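Local structure of protein FimX (Pseudomonas aeruginosa PAO1, 3HV8) at residues Ala169-Phe174 with Gln190-Asp195; Leu107-Ser112 with Leu139-Ser144; Lys223-Pro228 with Ala242-Ile247. The protein is an EAL-domain protein whose barrel-like domain holds the bound group C2E in a pocket. All coordinates share one frame; numbering follows the deposited sequence. Where two conformers were deposited one is given.

Contact 1: Ala169-Phe174 with Gln190-Asp195; sequences AAISQF and QFIKID. With C2E (9,9'-[(2R,3R,3aS,5S,7aR,9R,10R,10aS,12S,14aR)-3,5,10,12-tetrahydroxy-5,12-dioxidooctahydro-2H,7H-difuro[3,2-d:3',2'-j][1,3,7,9,2,8]tetraoxadiphosphacyclododecine-2,9-diyl]bis(2-amino-1,9-dihydro-6H-purin-6-one)), chain B.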
loop_
_atom_site.group_PDB
_atom_site.type_symbol
_atom_site.label_atom_id
_atom_site.label_comp_id
_atom_site.label_asym_id
_atom_site.label_seq_id
_atom_site.Cartn_x
_atom_site.Cartn_y
_atom_site.Cartn_z
ATOM N N ALA A 169 3.182 -4.496 -7.886
ATOM C CA ALA A 169 2.295 -3.366 -7.662
ATOM C C ALA A 169 0.898 -3.794 -7.240
ATOM O O ALA A 169 0.465 -4.938 -7.484
ATOM C CB ALA A 169 2.241 -2.449 -8.898
ATOM N N ALA A 170 0.206 -2.865 -6.592
ATOM C CA ALA A 170 -1.134 -3.095 -6.074
ATOM C C ALA A 170 -1.972 -1.858 -6.277
ATOM O O ALA A 170 -1.447 -0.730 -6.251
ATOM C CB ALA A 170 -1.079 -3.405 -4.586
ATOM N N ILE A 171 -3.272 -2.041 -6.470
ATOM C CA ILE A 171 -4.203 -0.926 -6.395
ATOM C C ILE A 171 -4.962 -1.040 -5.087
ATOM O O ILE A 171 -5.508 -2.107 -4.800
ATOM C CB ILE A 171 -5.220 -0.943 -7.554
ATOM C CG1 ILE A 171 -4.493 -1.000 -8.900
ATOM C CG2 ILE A 171 -6.179 0.260 -7.442
ATOM C CD1 ILE A 171 -3.509 0.121 -9.099
ATOM N N SER A 172 -5.016 0.041 -4.313
ATOM C CA SER A 172 -5.749 0.049 -3.058
ATOM C C SER A 172 -7.024 0.874 -3.177
ATOM O O SER A 172 -7.243 1.565 -4.181
ATOM C CB SER A 172 -4.882 0.597 -1.937
ATOM O OG SER A 172 -4.497 1.933 -2.198
ATOM N N GLN A 173 -7.864 0.793 -2.156
ATOM C CA GLN A 173 -9.172 1.442 -2.158
ATOM C C GLN A 173 -9.997 1.054 -3.379
ATOM O O GLN A 173 -10.780 1.827 -3.889
ATOM C CB GLN A 173 -9.028 2.962 -2.003
ATOM C CG GLN A 173 -8.423 3.346 -0.645
ATOM C CD GLN A 173 -7.975 4.801 -0.556
ATOM O OE1 GLN A 173 -8.201 5.595 -1.465
ATOM N NE2 GLN A 173 -7.324 5.149 0.545
ATOM N N PHE A 174 -9.844 -0.189 -3.817
ATOM C CA PHE A 174 -10.472 -0.650 -5.050
ATOM C C PHE A 174 -11.969 -0.880 -4.885
ATOM O O PHE A 174 -12.434 -1.355 -3.828
ATOM C CB PHE A 174 -9.817 -1.963 -5.496
ATOM C CG PHE A 174 -10.343 -2.508 -6.799
ATOM C CD1 PHE A 174 -9.745 -2.160 -8.000
ATOM C CD2 PHE A 174 -11.415 -3.410 -6.807
ATOM C CE1 PHE A 174 -10.213 -2.672 -9.199
ATOM C CE2 PHE A 174 -11.899 -3.918 -8.009
ATOM C CZ PHE A 174 -11.295 -3.551 -9.203
ATOM N N GLN A 190 -0.459 -7.077 -9.364
ATOM C CA GLN A 190 -0.688 -8.445 -8.927
ATOM C C GLN A 190 -1.672 -8.502 -7.765
ATOM O O GLN A 190 -2.343 -9.523 -7.579
ATOM C CB GLN A 190 0.626 -9.106 -8.525
ATOM C CG GLN A 190 1.636 -9.247 -9.674
ATOM C CD GLN A 190 2.445 -7.995 -9.883
ATOM O OE1 GLN A 190 2.509 -7.131 -9.010
ATOM N NE2 GLN A 190 3.059 -7.876 -11.053
ATOM N N PHE A 191 -1.755 -7.430 -6.982
ATOM C CA PHE A 191 -2.612 -7.420 -5.795
ATOM C C PHE A 191 -3.662 -6.337 -5.939
ATOM O O PHE A 191 -3.368 -5.238 -6.445
ATOM C CB PHE A 191 -1.819 -7.100 -4.512
ATOM C CG PHE A 191 -0.688 -8.067 -4.194
ATOM C CD1 PHE A 191 -0.867 -9.108 -3.286
ATOM C CD2 PHE A 191 0.580 -7.867 -4.725
ATOM C CE1 PHE A 191 0.197 -9.968 -2.974
ATOM C CE2 PHE A 191 1.635 -8.709 -4.414
ATOM C CZ PHE A 191 1.452 -9.759 -3.533
ATOM N N ILE A 192 -4.863 -6.598 -5.434
ATOM C CA ILE A 192 -5.911 -5.585 -5.405
ATOM C C ILE A 192 -6.486 -5.533 -4.003
ATOM O O ILE A 192 -7.000 -6.552 -3.484
ATOM C CB ILE A 192 -7.042 -5.891 -6.412
ATOM C CG1 ILE A 192 -6.521 -5.920 -7.859
ATOM C CG2 ILE A 192 -8.165 -4.883 -6.261
ATOM C CD1 ILE A 192 -6.052 -4.535 -8.383
ATOM N N LYS A 193 -6.388 -4.361 -3.378
ATOM C CA LYS A 193 -6.806 -4.190 -2.001
ATOM C C LYS A 193 -8.098 -3.417 -2.063
ATOM O O LYS A 193 -8.134 -2.269 -2.518
ATOM C CB LYS A 193 -5.739 -3.439 -1.216
ATOM C CG LYS A 193 -6.020 -3.307 0.273
ATOM C CD LYS A 193 -4.814 -2.684 0.961
ATOM C CE LYS A 193 -4.950 -2.817 2.449
ATOM N NZ LYS A 193 -3.828 -2.105 3.127
ATOM N N ILE A 194 -9.186 -4.053 -1.643
ATOM C CA ILE A 194 -10.487 -3.425 -1.791
ATOM C C ILE A 194 -10.744 -2.383 -0.706
ATOM O O ILE A 194 -10.155 -2.426 0.377
ATOM C CB ILE A 194 -11.638 -4.462 -1.860
ATOM C CG1 ILE A 194 -11.893 -5.102 -0.493
ATOM C CG2 ILE A 194 -11.357 -5.514 -2.948
ATOM C CD1 ILE A 194 -13.186 -5.921 -0.462
ATOM N N ASP A 195 -11.620 -1.433 -1.014
ATOM C CA ASP A 195 -11.938 -0.351 -0.096
ATOM C C ASP A 195 -12.583 -0.888 1.191
ATOM O O ASP A 195 -13.396 -1.821 1.139
ATOM C CB ASP A 195 -12.888 0.629 -0.770
ATOM C CG ASP A 195 -13.020 1.914 0.005
ATOM O OD1 ASP A 195 -12.077 2.722 -0.042
ATOM O OD2 ASP A 195 -14.057 2.101 0.675
HETATM P P1 C2E B . -4.963 3.891 3.468
HETATM O O2P C2E B . -5.304 2.862 2.294
HETATM O O1P C2E B . -6.257 4.415 3.949
HETATM O "O5'" C2E B . -4.318 3.225 4.765
HETATM C "C5'" C2E B . -5.211 2.585 5.697
HETATM C "C4'" C2E B . -5.609 3.480 6.890
HETATM O "O4'" C2E B . -6.441 2.708 7.789
HETATM C "C3'" C2E B . -4.319 3.745 7.655
HETATM O "O3'" C2E B . -4.347 5.078 8.185
HETATM C "C2'" C2E B . -4.295 2.656 8.754
HETATM O "O2'" C2E B . -3.608 3.049 9.927
HETATM C "C1'" C2E B . -5.790 2.502 9.034
HETATM N N9 C2E B . -6.183 1.202 9.556
HETATM C C8 C2E B . -5.462 0.032 9.514
HETATM N N7 C2E B . -6.216 -0.964 9.921
HETATM C C5 C2E B . -7.442 -0.471 10.262
HETATM C C6 C2E B . -8.625 -1.061 10.763
HETATM O O6 C2E B . -8.743 -2.274 10.946
HETATM N N1 C2E B . -9.652 -0.235 11.008
HETATM C C2 C2E B . -9.570 1.105 10.791
HETATM N N2 C2E B . -10.666 1.883 11.061
HETATM N N3 C2E B . -8.478 1.667 10.326
HETATM C C4 C2E B . -7.417 0.907 10.050
HETATM P P11 C2E B . -3.011 5.959 8.016
HETATM O O21 C2E B . -3.256 7.336 8.736
HETATM O O11 C2E B . -1.820 5.211 8.466
HETATM O O5A C2E B . -2.865 6.154 6.448
HETATM C C5A C2E B . -3.889 6.863 5.738
HETATM C C4A C2E B . -3.479 7.086 4.285
HETATM O O4A C2E B . -2.279 7.873 4.248
HETATM C C3A C2E B . -3.136 5.810 3.514
HETATM O O3A C2E B . -4.276 5.203 2.918
HETATM C C2A C2E B . -2.275 6.383 2.386
HETATM O O2A C2E B . -3.105 7.027 1.404
HETATM C C1A C2E B . -1.523 7.505 3.112
HETATM N N91 C2E B . -0.231 6.995 3.553
HETATM C C81 C2E B . 0.089 6.381 4.731
HETATM N N71 C2E B . 1.360 6.089 4.715
HETATM C C51 C2E B . 1.929 6.561 3.565
HETATM C C61 C2E B . 3.227 6.584 3.013
HETATM O O61 C2E B . 4.192 6.007 3.529
HETATM N N11 C2E B . 3.347 7.196 1.806
HETATM C C21 C2E B . 2.292 7.769 1.149
HETATM N N21 C2E B . 2.493 8.326 -0.082
HETATM N N31 C2E B . 1.079 7.733 1.633
HETATM C C41 C2E B . 0.896 7.157 2.827
HETATM O O HOH W 1 -7.962 -0.429 0.405
#
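Parallel strand pairing carries this contact: strands 169-172 and 191-194 run 17° apart and trade backbone bonds, the straightest from Lys193 N to Ile171 O (2.8 Å, 174°). Ile171 N in turn gives to Phe191 O. At Gln173 the chain turns a corner and the register slips by one, a beta bulge, so that Phe174 N donates to Lys193 O and Asp195 N lands on a lone pair of Phe174 O. A water bridges the bulge, accepting from Gln173 N and donating to Ile194 O. At the other end the bent side chain of Gln190 brings OE1 back to Ala169 N (2.9 Å), while Gln190 N gives to Ala169 O.

The apolar part is tightest at Phe174, whose CG lies anti to the backbone N (chi1 -177°); Ile192 CG2 sits over one ring face, 3.3 Å from Phe174 CG. On the same side of the sheet, Ile192 CD1 leans on Ile171 CB.

Gln173 NE2 approaches C2E, 3.5 Å from its O2P. Extended Lys193 carries NZ to Glu52 and Gln248. Strands 139-144 and 224-227 flank the pair, and helix 205-220 packs on Ile192 and Ile194.

Contact 2: Leu107-Ser112 with Leu139-Ser144; sequences LFVHLS and LVFQIS. With C2E (9,9'-[(2R,3R,3aS,5S,7aR,9R,10R,10aS,12S,14aR)-3,5,10,12-tetrahydroxy-5,12-dioxidooctahydro-2H,7H-difuro[3,2-d:3',2'-j][1,3,7,9,2,8]tetraoxadiphosphacyclododecine-2,9-diyl]bis(2-amino-1,9-dihydro-6H-purin-6-one)), chain B.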
loop_
_atom_site.group_PDB
_atom_site.type_symbol
_atom_site.label_atom_id
_atom_site.label_comp_id
_atom_site.label_asym_id
_atom_site.label_seq_id
_atom_site.Cartn_x
_atom_site.Cartn_y
_atom_site.Cartn_z
ATOM N N LEU A 107 7.339 -5.812 1.553
ATOM C CA LEU A 107 6.737 -4.560 2.032
ATOM C C LEU A 107 5.864 -3.923 0.969
ATOM O O LEU A 107 6.269 -3.824 -0.194
ATOM C CB LEU A 107 7.808 -3.561 2.458
ATOM C CG LEU A 107 8.660 -3.935 3.671
ATOM C CD1 LEU A 107 9.621 -2.788 3.985
ATOM C CD2 LEU A 107 7.766 -4.263 4.885
ATOM N N PHE A 108 4.675 -3.496 1.386
ATOM C CA PHE A 108 3.741 -2.744 0.552
ATOM C C PHE A 108 3.927 -1.269 0.856
ATOM O O PHE A 108 3.754 -0.840 2.013
ATOM C CB PHE A 108 2.296 -3.162 0.864
ATOM C CG PHE A 108 1.925 -4.530 0.341
ATOM C CD1 PHE A 108 0.991 -4.653 -0.686
ATOM C CD2 PHE A 108 2.488 -5.674 0.872
ATOM C CE1 PHE A 108 0.632 -5.904 -1.175
ATOM C CE2 PHE A 108 2.139 -6.926 0.382
ATOM C CZ PHE A 108 1.203 -7.035 -0.645
ATOM N N VAL A 109 4.315 -0.495 -0.159
ATOM C CA VAL A 109 4.710 0.893 0.038
ATOM C C VAL A 109 3.851 1.801 -0.821
ATOM O O VAL A 109 3.746 1.604 -2.037
ATOM C CB VAL A 109 6.202 1.084 -0.335
ATOM C CG1 VAL A 109 6.607 2.561 -0.263
ATOM C CG2 VAL A 109 7.088 0.214 0.548
ATOM N N HIS A 110 3.239 2.806 -0.205
ATOM C CA HIS A 110 2.388 3.754 -0.907
ATOM C C HIS A 110 3.175 4.690 -1.815
ATOM O O HIS A 110 4.312 5.082 -1.496
ATOM C CB HIS A 110 1.641 4.623 0.103
ATOM C CG HIS A 110 0.567 3.908 0.855
ATOM N ND1 HIS A 110 -0.654 3.596 0.290
ATOM C CD2 HIS A 110 0.515 3.462 2.130
ATOM C CE1 HIS A 110 -1.407 2.990 1.191
ATOM N NE2 HIS A 110 -0.719 2.892 2.315
ATOM N N LEU A 111 2.560 5.055 -2.939
ATOM C CA LEU A 111 3.054 6.138 -3.786
ATOM C C LEU A 111 2.003 7.236 -3.888
ATOM O O LEU A 111 0.818 6.957 -4.144
ATOM C CB LEU A 111 3.378 5.625 -5.189
ATOM C CG LEU A 111 4.544 4.651 -5.264
ATOM C CD1 LEU A 111 4.709 4.197 -6.720
ATOM C CD2 LEU A 111 5.853 5.251 -4.712
ATOM N N SER A 112 2.418 8.484 -3.721
ATOM C CA SER A 112 1.518 9.607 -3.981
ATOM C C SER A 112 1.347 9.829 -5.485
ATOM O O SER A 112 2.130 9.326 -6.296
ATOM C CB SER A 112 2.066 10.896 -3.353
ATOM O OG SER A 112 3.217 11.327 -4.056
ATOM N N LEU A 139 9.490 -5.646 -2.858
ATOM C CA LEU A 139 8.649 -4.465 -2.723
ATOM C C LEU A 139 7.398 -4.553 -3.579
ATOM O O LEU A 139 7.458 -4.958 -4.744
ATOM C CB LEU A 139 9.416 -3.224 -3.176
ATOM C CG LEU A 139 10.056 -2.287 -2.150
ATOM C CD1 LEU A 139 10.357 -2.973 -0.826
ATOM C CD2 LEU A 139 11.301 -1.606 -2.737
ATOM N N VAL A 140 6.275 -4.130 -3.009
ATOM C CA VAL A 140 5.030 -3.965 -3.740
ATOM C C VAL A 140 4.602 -2.517 -3.611
ATOM O O VAL A 140 4.385 -2.038 -2.484
ATOM C CB VAL A 140 3.896 -4.833 -3.129
ATOM C CG1 VAL A 140 2.663 -4.748 -4.014
ATOM C CG2 VAL A 140 4.346 -6.288 -2.923
ATOM N N PHE A 141 4.474 -1.811 -4.727
ATOM C CA PHE A 141 4.063 -0.400 -4.688
ATOM C C PHE A 141 2.560 -0.257 -4.813
ATOM O O PHE A 141 1.942 -0.875 -5.693
ATOM C CB PHE A 141 4.792 0.402 -5.768
ATOM C CG PHE A 141 6.244 0.546 -5.480
ATOM C CD1 PHE A 141 6.680 1.530 -4.611
ATOM C CD2 PHE A 141 7.160 -0.365 -5.982
ATOM C CE1 PHE A 141 8.025 1.642 -4.282
ATOM C CE2 PHE A 141 8.502 -0.254 -5.672
ATOM C CZ PHE A 141 8.935 0.751 -4.813
ATOM N N GLN A 142 1.971 0.501 -3.891
ATOM C CA GLN A 142 0.530 0.674 -3.852
ATOM C C GLN A 142 0.154 2.016 -4.421
ATOM O O GLN A 142 0.742 3.046 -4.070
ATOM C CB GLN A 142 0.016 0.593 -2.413
ATOM C CG GLN A 142 0.436 -0.649 -1.686
ATOM C CD GLN A 142 -0.201 -0.769 -0.316
ATOM O OE1 GLN A 142 -0.968 -1.696 -0.065
ATOM N NE2 GLN A 142 0.112 0.170 0.573
ATOM N N ILE A 143 -0.839 1.987 -5.294
ATOM C CA ILE A 143 -1.417 3.173 -5.870
ATOM C C ILE A 143 -2.915 3.155 -5.564
ATOM O O ILE A 143 -3.558 2.116 -5.716
ATOM C CB ILE A 143 -1.199 3.115 -7.407
ATOM C CG1 ILE A 143 0.298 2.956 -7.713
ATOM C CG2 ILE A 143 -1.804 4.342 -8.091
ATOM C CD1 ILE A 143 0.625 2.551 -9.169
ATOM N N SER A 144 -3.496 4.270 -5.135
ATOM C CA SER A 144 -4.937 4.307 -4.893
ATOM C C SER A 144 -5.710 4.169 -6.197
ATOM O O SER A 144 -5.231 4.541 -7.276
ATOM C CB SER A 144 -5.350 5.601 -4.175
ATOM O OG SER A 144 -5.348 6.691 -5.089
HETATM P P1 C2E B . -4.963 3.891 3.468
HETATM O O2P C2E B . -5.304 2.862 2.294
HETATM O O1P C2E B . -6.257 4.415 3.949
HETATM O "O5'" C2E B . -4.318 3.225 4.765
HETATM C "C5'" C2E B . -5.211 2.585 5.697
HETATM C "C4'" C2E B . -5.609 3.480 6.890
HETATM O "O4'" C2E B . -6.441 2.708 7.789
HETATM C "C3'" C2E B . -4.319 3.745 7.655
HETATM O "O3'" C2E B . -4.347 5.078 8.185
HETATM C "C2'" C2E B . -4.295 2.656 8.754
HETATM O "O2'" C2E B . -3.608 3.049 9.927
HETATM C "C1'" C2E B . -5.790 2.502 9.034
HETATM N N9 C2E B . -6.183 1.202 9.556
HETATM C C8 C2E B . -5.462 0.032 9.514
HETATM N N7 C2E B . -6.216 -0.964 9.921
HETATM C C5 C2E B . -7.442 -0.471 10.262
HETATM C C6 C2E B . -8.625 -1.061 10.763
HETATM O O6 C2E B . -8.743 -2.274 10.946
HETATM N N1 C2E B . -9.652 -0.235 11.008
HETATM C C2 C2E B . -9.570 1.105 10.791
HETATM N N2 C2E B . -10.666 1.883 11.061
HETATM N N3 C2E B . -8.478 1.667 10.326
HETATM C C4 C2E B . -7.417 0.907 10.050
HETATM P P11 C2E B . -3.011 5.959 8.016
HETATM O O21 C2E B . -3.256 7.336 8.736
HETATM O O11 C2E B . -1.820 5.211 8.466
HETATM O O5A C2E B . -2.865 6.154 6.448
HETATM C C5A C2E B . -3.889 6.863 5.738
HETATM C C4A C2E B . -3.479 7.086 4.285
HETATM O O4A C2E B . -2.279 7.873 4.248
HETATM C C3A C2E B . -3.136 5.810 3.514
HETATM O O3A C2E B . -4.276 5.203 2.918
HETATM C C2A C2E B . -2.275 6.383 2.386
HETATM O O2A C2E B . -3.105 7.027 1.404
HETATM C C1A C2E B . -1.523 7.505 3.112
HETATM N N91 C2E B . -0.231 6.995 3.553
HETATM C C81 C2E B . 0.089 6.381 4.731
HETATM N N71 C2E B . 1.360 6.089 4.715
HETATM C C51 C2E B . 1.929 6.561 3.565
HETATM C C61 C2E B . 3.227 6.584 3.013
HETATM O O61 C2E B . 4.192 6.007 3.529
HETATM N N11 C2E B . 3.347 7.196 1.806
HETATM C C21 C2E B . 2.292 7.769 1.149
HETATM N N21 C2E B . 2.493 8.326 -0.082
HETATM N N31 C2E B . 1.079 7.733 1.633
HETATM C C41 C2E B . 0.896 7.157 2.827
HETATM O O HOH W 2 -1.778 4.048 -2.043
HETATM O O HOH W 3 -1.856 6.747 -4.955
#
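His110 lies between Gln142 and the ligand: Gln142 NE2 stands 3.2 Å above the centre of one face of the imidazole, and C2E C2A covers the opposite face at 3.7 Å from the plane. The ring and the amide are 47° apart, so the amide crosses obliquely and does not stack flat. At the ring's edge, in plane, a water meets ND1 of His110 at 2.6 Å. Gln142 NE2 bonds to Glu52, which also takes a weak bond from His110 NE2; a carboxylate beside NE2 may favour a proton there. His110 CB itself touches the base, 3.4 Å from C2E C21.

Further back on this side of the sheet, Val140 sets its CB over one face of the Phe108 ring, with CG1 against CE1. The Gln142 side chain, extended beyond CG, crosses that of Phe108 at about a right angle, with OE1 and CD against Phe108 CB and its amide plane 71° from the ring. Behind the sheet, Leu111 reaches over with both methyls to Phe141, CD2 being 3.8 Å from Phe141 CD1.

Four backbone bonds join segments 107-112 and 139-144, among them Gln142 N to Val109 O (2.8 Å). Ser144, the last residue of its strand, and Ser112 are N-caps of the helices that follow, Ser112 OG bonding only weakly to Ser115 N. Parallel strands joined through helices, with ligand-binding residues at their C-terminal ends, are the hallmark of the TIM-barrel-like EAL fold.

Contact 3: Lys223-Pro228 with Ala242-Ile247; sequences KLSIVP and AGATYI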
loop_
_atom_site.group_PDB
_atom_site.type_symbol
_atom_site.label_atom_id
_atom_site.label_comp_id
_atom_site.label_asym_id
_atom_site.label_seq_id
_atom_site.Cartn_x
_atom_site.Cartn_y
_atom_site.Cartn_z
ATOM N N LYS A 223 -6.163 -11.800 -10.012
ATOM C CA LYS A 223 -5.586 -10.844 -9.072
ATOM C C LYS A 223 -5.741 -11.362 -7.658
ATOM O O LYS A 223 -6.786 -11.925 -7.305
ATOM C CB LYS A 223 -6.283 -9.497 -9.183
ATOM C CG LYS A 223 -6.285 -8.881 -10.590
ATOM C CD LYS A 223 -4.893 -8.819 -11.176
ATOM C CE LYS A 223 -4.905 -8.015 -12.486
ATOM N NZ LYS A 223 -3.586 -8.036 -13.136
ATOM N N LEU A 224 -4.699 -11.194 -6.858
ATOM C CA LEU A 224 -4.763 -11.536 -5.436
ATOM C C LEU A 224 -5.547 -10.490 -4.663
ATOM O O LEU A 224 -5.190 -9.315 -4.665
ATOM C CB LEU A 224 -3.359 -11.632 -4.853
ATOM C CG LEU A 224 -2.450 -12.654 -5.545
ATOM C CD1 LEU A 224 -0.993 -12.355 -5.281
ATOM C CD2 LEU A 224 -2.826 -14.032 -5.044
ATOM N N SER A 225 -6.612 -10.905 -3.990
ATOM C CA SER A 225 -7.410 -9.969 -3.209
ATOM C C SER A 225 -6.852 -9.747 -1.805
ATOM O O SER A 225 -6.416 -10.685 -1.134
ATOM C CB SER A 225 -8.852 -10.469 -3.114
ATOM O OG SER A 225 -8.900 -11.798 -2.600
ATOM N N ILE A 226 -6.850 -8.489 -1.381
ATOM C CA ILE A 226 -6.535 -8.147 0.004
ATOM C C ILE A 226 -7.740 -7.394 0.548
ATOM O O ILE A 226 -8.192 -6.419 -0.050
ATOM C CB ILE A 226 -5.302 -7.224 0.118
ATOM C CG1 ILE A 226 -4.083 -7.855 -0.567
ATOM C CG2 ILE A 226 -5.047 -6.909 1.581
ATOM C CD1 ILE A 226 -2.865 -6.912 -0.694
ATOM N N VAL A 227 -8.283 -7.850 1.673
ATOM C CA VAL A 227 -9.407 -7.154 2.283
ATOM C C VAL A 227 -8.995 -6.586 3.623
ATOM O O VAL A 227 -8.629 -7.325 4.537
ATOM C CB VAL A 227 -10.620 -8.077 2.478
ATOM C CG1 VAL A 227 -11.778 -7.296 3.053
ATOM C CG2 VAL A 227 -11.026 -8.674 1.137
ATOM N N PRO A 228 -9.022 -5.263 3.747
ATOM C CA PRO A 228 -8.577 -4.623 4.977
ATOM C C PRO A 228 -9.736 -4.294 5.921
ATOM O O PRO A 228 -10.890 -4.662 5.665
ATOM C CB PRO A 228 -7.966 -3.323 4.446
ATOM C CG PRO A 228 -8.895 -2.952 3.330
ATOM C CD PRO A 228 -9.320 -4.275 2.693
ATOM N N ALA A 242 -15.592 -16.132 1.811
ATOM C CA ALA A 242 -15.737 -15.452 0.526
ATOM C C ALA A 242 -14.522 -15.683 -0.381
ATOM O O ALA A 242 -14.561 -15.384 -1.577
ATOM C CB ALA A 242 -15.991 -13.966 0.731
ATOM N N GLY A 243 -13.444 -16.218 0.187
ATOM C CA GLY A 243 -12.277 -16.593 -0.596
ATOM C C GLY A 243 -11.155 -15.562 -0.686
ATOM O O GLY A 243 -10.205 -15.744 -1.456
ATOM N N ALA A 244 -11.230 -14.505 0.110
ATOM C CA ALA A 244 -10.161 -13.491 0.124
ATOM C C ALA A 244 -8.787 -14.154 0.239
ATOM O O ALA A 244 -8.595 -15.060 1.069
ATOM C CB ALA A 244 -10.364 -12.548 1.287
ATOM N N THR A 245 -7.805 -13.712 -0.550
ATOM C CA THR A 245 -6.479 -14.325 -0.424
ATOM C C THR A 245 -5.660 -13.788 0.756
ATOM O O THR A 245 -4.825 -14.515 1.305
ATOM C CB THR A 245 -5.640 -14.319 -1.726
ATOM O OG1 THR A 245 -5.840 -13.091 -2.407
ATOM C CG2 THR A 245 -6.081 -15.452 -2.645
ATOM N N TYR A 246 -5.904 -12.528 1.132
ATOM C CA TYR A 246 -5.238 -11.892 2.252
ATOM C C TYR A 246 -6.204 -10.991 2.992
ATOM O O TYR A 246 -7.152 -10.457 2.401
ATOM C CB TYR A 246 -4.074 -10.986 1.799
ATOM C CG TYR A 246 -2.986 -11.650 0.997
ATOM C CD1 TYR A 246 -1.828 -12.109 1.607
ATOM C CD2 TYR A 246 -3.091 -11.760 -0.388
ATOM C CE1 TYR A 246 -0.817 -12.716 0.866
ATOM C CE2 TYR A 246 -2.096 -12.369 -1.127
ATOM C CZ TYR A 246 -0.956 -12.823 -0.497
ATOM O OH TYR A 246 0.054 -13.418 -1.233
ATOM N N ILE A 247 -5.938 -10.830 4.287
ATOM C CA ILE A 247 -6.678 -9.884 5.107
ATOM C C ILE A 247 -5.750 -9.024 5.968
ATOM O O ILE A 247 -4.575 -9.345 6.179
ATOM C CB ILE A 247 -7.737 -10.604 5.987
ATOM C CG1 ILE A 247 -7.057 -11.639 6.884
ATOM C CG2 ILE A 247 -8.842 -11.203 5.111
ATOM C CD1 ILE A 247 -8.026 -12.294 7.890
#
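The ring of Tyr246 is met at its edge: Ser225 O lies in its plane, 3.6 Å from CD2, and Leu224 CB comes up to the same edge near CE2. Ile226 CG1 approaches obliquely and reaches Tyr246 CB at 3.9 Å. With CG anti to the carbonyl carbon, the ring runs back alongside the start of strand 224-227.

Ser225 and Thr245 carry the polar centre. Ser225 O accepts twice, from two different directions. Thr245 OG1 donates to it on a lone pair at 2.8 Å, whereas Tyr246 N comes in nearly along the C=O axis with a bent N-H line of 133°. The serine hydroxyl, held in the crowded position between its own backbone N and carbonyl carbon (chi1 55°), accepts from Thr245 N at 3.0 Å and is also hydrogen-bonded to His219 NE2. Each of the two side chains thus reaches the backbone of the other segment.

Farther along, ordinary parallel pairing takes over. Val227 N gives to Tyr246 O at 2.9 Å, arriving from above the carbonyl plane, and the CA of Ile247 rests against Val227 O. On the side of the sheet away from Tyr246, Val227 CG2 meets Ala244 CB at 3.9 Å, and helix 233-242 covers Val227 and Ile247 through Leu239. That helix ends in a Schellman motif at Gly243, whose positive phi (95°) turns the chain toward strand 246-247 and completes the beta-alpha-beta crossover.

The chemistry implies a junction in which the two hydroxyl bonds match the two backbone bonds in number: where strand 246-247 is just beginning, serine and threonine side chains grip backbone polar atoms and supplement the backbone pairing.

All three contacts are parallel pairings within one curved sheet, and they follow one another along the chain. Contact 2 hands over to contact 1 through strands 139-144 and 168-174, where Ala170 N lies 2.8 Å from Phe141 O; their centres are 10 Å apart. Contact 1 passes on to contact 3 in the same way, Ile192 N lying 2.8 Å from Leu224 O. Contacts 2 and 3, about 17 Å apart between centres, still meet inside the barrel, with Phe108 CE1 3.7 Å from Ile226 CD1. C2E touches contacts 1 and 2, while at contact 3 the side chain of Ile247 stays about 10 Å from it.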